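Local coordinates for benzoylformate Decarboxylase (Polynucleobacter necessarius, PDB 4K9Q), which catalyses the thiamine diphosphate- and magnesium-dependent decarboxylation of benzoylformate to benzaldehyde, as a member of the TPP enzyme family, at the interface of chains A and B. Residues are numbered along the deposited sequence; one frame, centred on the assembly and turned at random. Chains: chain A/B, Benzoylformate Decarboxylase.

Contact 1: the interface of chains A and B. Residues chain A 45, 440, 490-491; chain B 480-482.
A:Tyr440 reaches across the subunit boundary to hydrogen-bond the backbone of B:Pro480, its phenol OH donating to the carbonyl O at 2.6 Å. The donor lies in the carbonyl plane on a lone pair, with a C=O...OH angle of 143°, and the acceptor oxygen itself sits at the edge of the tyrosine ring, in its plane. The bond tethers the hydroxyl end of the ring, while its turn is left to the surrounding packing. The first torsion swings the ring away from the backbone N (chi1 -175°), which points the phenol at the partner chain.

A second polar link runs through water 1, which stands 2.8 Å from A:Tyr491 O and 2.8 Å from B:Gly481 O and so ties two backbone carbonyls together.

The apolar part centres on B:Leu482. Its CD2 methyl stands above the plane of the A:Tyr440 ring, offset outward past the CD1–CE1 side and 3.5 Å from CD1, the leucine roughly perpendicular to the tyrosine. The same methyl approaches A:Tyr491 CD1 at 3.7 Å, so one branch of the leucine is shared by both aromatic rings. A:Leu45 adds a looser contact, its CD1 lying 4.1 Å from B:Leu482 CD2, the two side chains antiparallel as they pass. A phenylalanine in place of A:Tyr440 would probably leave the B:Pro480 carbonyl without its phenol donor and the far end of the ring no longer tied to chain B.

In the fold, A:Tyr440 belongs to helix 438-445 and A:Ala490 closes helix 484-490, with A:Tyr491 just beyond it. Opposite them, residues 480-482 of chain B form the loop leading into that chain's own helix 484-490, within the C-terminal TPP-binding region.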
ATOM      1  N   LEU A  45       3.396 -13.046 -26.959  1.00  7.41           N
ATOM      2  CA  LEU A  45       4.415 -12.049 -27.274  1.00  8.41           C
ATOM      3  C   LEU A  45       4.402 -10.820 -26.383  1.00  9.52           C
ATOM      4  O   LEU A  45       5.352 -10.042 -26.415  1.00 10.06           O
ATOM      5  CB  LEU A  45       4.270 -11.577 -28.726  1.00  8.48           C
ATOM      6  CG  LEU A  45       4.452 -12.631 -29.824  1.00  7.34           C
ATOM      7  CD1 LEU A  45       4.090 -11.998 -31.158  1.00 12.44           C
ATOM      8  CD2 LEU A  45       5.882 -13.164 -29.829  1.00 11.38           C
ATOM      9  N   TYR A 440      -0.780 -14.210 -32.682  1.00  8.95           N
ATOM     10  CA  TYR A 440       0.370 -15.082 -32.845  1.00 10.75           C
ATOM     11  C   TYR A 440       0.199 -16.387 -32.079  1.00 10.96           C
ATOM     12  O   TYR A 440       0.508 -17.461 -32.585  1.00 11.63           O
ATOM     13  CB  TYR A 440       1.637 -14.369 -32.381  1.00 11.84           C
ATOM     14  CG  TYR A 440       2.905 -15.162 -32.615  1.00 10.01           C
ATOM     15  CD1 TYR A 440       3.383 -15.383 -33.909  1.00 12.13           C
ATOM     16  CD2 TYR A 440       3.627 -15.686 -31.551  1.00 10.17           C
ATOM     17  CE1 TYR A 440       4.548 -16.107 -34.128  1.00 12.21           C
ATOM     18  CE2 TYR A 440       4.793 -16.406 -31.757  1.00 11.42           C
ATOM     19  CZ  TYR A 440       5.246 -16.616 -33.044  1.00 12.81           C
ATOM     20  OH  TYR A 440       6.410 -17.337 -33.216  1.00 12.98           O
ATOM     21  N   ALA A 490       0.646 -10.523 -40.504  1.00 12.33           N
ATOM     22  CA  ALA A 490       1.845 -10.311 -39.705  1.00 12.55           C
ATOM     23  C   ALA A 490       2.089 -11.461 -38.726  1.00 15.65           C
ATOM     24  O   ALA A 490       3.230 -11.830 -38.462  1.00 16.02           O
ATOM     25  CB  ALA A 490       1.735  -8.989 -38.948  1.00 15.30           C
ATOM     26  N   TYR A 491       1.011 -12.023 -38.190  1.00 11.85           N
ATOM     27  CA  TYR A 491       1.124 -13.069 -37.174  1.00 10.08           C
ATOM     28  C   TYR A 491       0.797 -14.455 -37.708  1.00 12.70           C
ATOM     29  O   TYR A 491       0.725 -15.421 -36.944  1.00 12.96           O
ATOM     30  CB  TYR A 491       0.258 -12.729 -35.963  1.00 10.58           C
ATOM     31  CG  TYR A 491       0.768 -11.514 -35.244  1.00 11.09           C
ATOM     32  CD1 TYR A 491       2.018 -11.530 -34.638  1.00 14.42           C
ATOM     33  CD2 TYR A 491       0.028 -10.347 -35.203  1.00 12.33           C
ATOM     34  CE1 TYR A 491       2.513 -10.425 -33.993  1.00 16.00           C
ATOM     35  CE2 TYR A 491       0.514  -9.225 -34.547  1.00 17.81           C
ATOM     36  CZ  TYR A 491       1.757  -9.276 -33.950  1.00 18.06           C
ATOM     37  OH  TYR A 491       2.253  -8.171 -33.300  1.00 22.75           O
TER
ATOM     38  N   PRO B 480       9.381 -18.193 -34.787  1.00 13.04           N
ATOM     39  CA  PRO B 480       9.081 -18.406 -36.204  1.00 16.36           C
ATOM     40  C   PRO B 480       7.780 -17.735 -36.631  1.00 14.60           C
ATOM     41  O   PRO B 480       6.923 -17.395 -35.801  1.00 13.66           O
ATOM     42  CB  PRO B 480       8.916 -19.926 -36.287  1.00 13.81           C
ATOM     43  CG  PRO B 480       8.380 -20.286 -34.940  1.00 14.66           C
ATOM     44  CD  PRO B 480       9.167 -19.414 -33.996  1.00 12.35           C
ATOM     45  N   GLY B 481       7.639 -17.543 -37.935  1.00 13.71           N
ATOM     46  CA  GLY B 481       6.378 -17.104 -38.494  1.00 13.01           C
ATOM     47  C   GLY B 481       5.913 -15.688 -38.202  1.00 15.14           C
ATOM     48  O   GLY B 481       4.715 -15.449 -38.164  1.00 16.45           O
ATOM     49  N   LEU B 482       6.830 -14.749 -37.991  1.00 13.07           N
ATOM     50  CA  LEU B 482       6.435 -13.338 -37.906  1.00 13.48           C
ATOM     51  C   LEU B 482       6.754 -12.646 -39.216  1.00 17.07           C
ATOM     52  O   LEU B 482       7.875 -12.756 -39.721  1.00 18.53           O
ATOM     53  CB  LEU B 482       7.163 -12.613 -36.781  1.00 14.49           C
ATOM     54  CG  LEU B 482       6.874 -13.101 -35.371  1.00 16.47           C
ATOM     55  CD1 LEU B 482       7.862 -12.481 -34.401  1.00 16.45           C
ATOM     56  CD2 LEU B 482       5.434 -12.772 -34.996  1.00 16.97           C
TER
HETATM   57  O   HOH W   1       2.853 -17.263 -37.073  1.00 12.39           O

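Contact 2: the interface of chains A and B. Residues chain A 489-490; chain B 483, 486.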
ATOM      1  N   LYS A 489      -1.945 -11.111 -41.312  1.00 12.90           N
ATOM      2  CA  LYS A 489      -0.821 -11.683 -42.050  1.00 13.89           C
ATOM      3  C   LYS A 489       0.469 -11.620 -41.229  1.00 12.58           C
ATOM      4  O   LYS A 489       1.277 -12.552 -41.238  1.00 13.75           O
ATOM      5  CB  LYS A 489      -0.647 -10.950 -43.384  1.00 16.69           C
ATOM      6  CG  LYS A 489       0.502 -11.459 -44.243  1.00 19.88           C
ATOM      7  CD  LYS A 489       0.616 -10.659 -45.534  1.00 27.91           C
ATOM      8  CE  LYS A 489       1.792 -11.131 -46.379  1.00 31.44           C
ATOM      9  NZ  LYS A 489       1.861 -10.424 -47.697  1.00 40.21           N
ATOM     10  N   ALA A 490       0.646 -10.523 -40.504  1.00 12.33           N
ATOM     11  CA  ALA A 490       1.845 -10.311 -39.705  1.00 12.55           C
ATOM     12  C   ALA A 490       2.089 -11.461 -38.726  1.00 15.65           C
ATOM     13  O   ALA A 490       3.230 -11.830 -38.462  1.00 16.02           O
ATOM     14  CB  ALA A 490       1.735  -8.989 -38.948  1.00 15.30           C
TER
ATOM     15  N   ASP B 483       5.769 -11.943 -39.771  1.00 14.14           N
ATOM     16  CA  ASP B 483       6.003 -11.150 -40.981  1.00 13.81           C
ATOM     17  C   ASP B 483       6.056  -9.699 -40.544  1.00 13.83           C
ATOM     18  O   ASP B 483       5.029  -9.021 -40.411  1.00 13.12           O
ATOM     19  CB  ASP B 483       4.897 -11.357 -42.019  1.00 16.22           C
ATOM     20  CG  ASP B 483       5.179 -10.631 -43.343  1.00 20.28           C
ATOM     21  OD1 ASP B 483       6.002  -9.689 -43.359  1.00 14.93           O
ATOM     22  OD2 ASP B 483       4.573 -10.996 -44.373  1.00 22.80           O
ATOM     23  N   ALA B 486       4.792  -6.960 -42.919  1.00 13.69           N
ATOM     24  CA  ALA B 486       3.342  -6.795 -42.809  1.00 14.91           C
ATOM     25  C   ALA B 486       2.941  -5.969 -41.592  1.00 12.12           C
ATOM     26  O   ALA B 486       1.947  -5.246 -41.642  1.00 13.19           O
ATOM     27  CB  ALA B 486       2.641  -8.153 -42.806  1.00 12.54           C
TER
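The carboxylate of B:Asp483 is the flat side-chain group here, and its two oxygens serve different partners. B:Asp483 OD1 turns back to its own chain and is met from above the carboxylate plane, 65° out of it, by the backbone N of B:Ala486 at 3.0 Å. This bond caps the start of helix 484-490 in chain B and restrains the rotation of the carboxylate. B:Asp483 OD2 points towards chain A and lies 3.4 Å from A:Lys489 CE, where the aspartate passes at a slant near the end of the extended lysine chain. With CG anti to the backbone N (chi1 180°) and the later torsions also extended, the lysine runs straight out past the aspartate. Its terminal amine, A:Lys489 NZ, remains 4.3 Å from B:Asp483 OD2, too far for a direct salt bridge, although the opposite charges are likely to attract.

The backbones make the firmer connection. B:Asp483 N donates to A:Ala490 O at 2.9 Å. The bond joins the last residue of helix 484-490 in chain A to the residue preceding the same helix in chain B.

Small side chains let the two segments come close. The B:Ala486 methyl CB packs against A:Ala490 CA at 3.9 Å, while the methyl of A:Ala490 faces backbone in return, with CB 3.6 Å from B:Asp483 O.

Contacts 1 and 2 are neighbouring patches, their C-alpha centres about 7 Å apart, and they share A:Ala490. Contact 2 continues the chain B segment of contact 1: residues 480-482 pass directly into B:Asp483 and then into helix 484-490, whose chain A counterpart supplies the C-terminal end. Polar and aromatic anchoring in contact 1 thus grades into helix-end pairing in contact 2. Because the interface is two-fold symmetric, both patches recur with the chains exchanged, so each subunit offers both its 480-483 segment and the end of its helix 484-490 to the other. The deposited assembly holds four copies, and such repeated contacts presumably help hold this pair together.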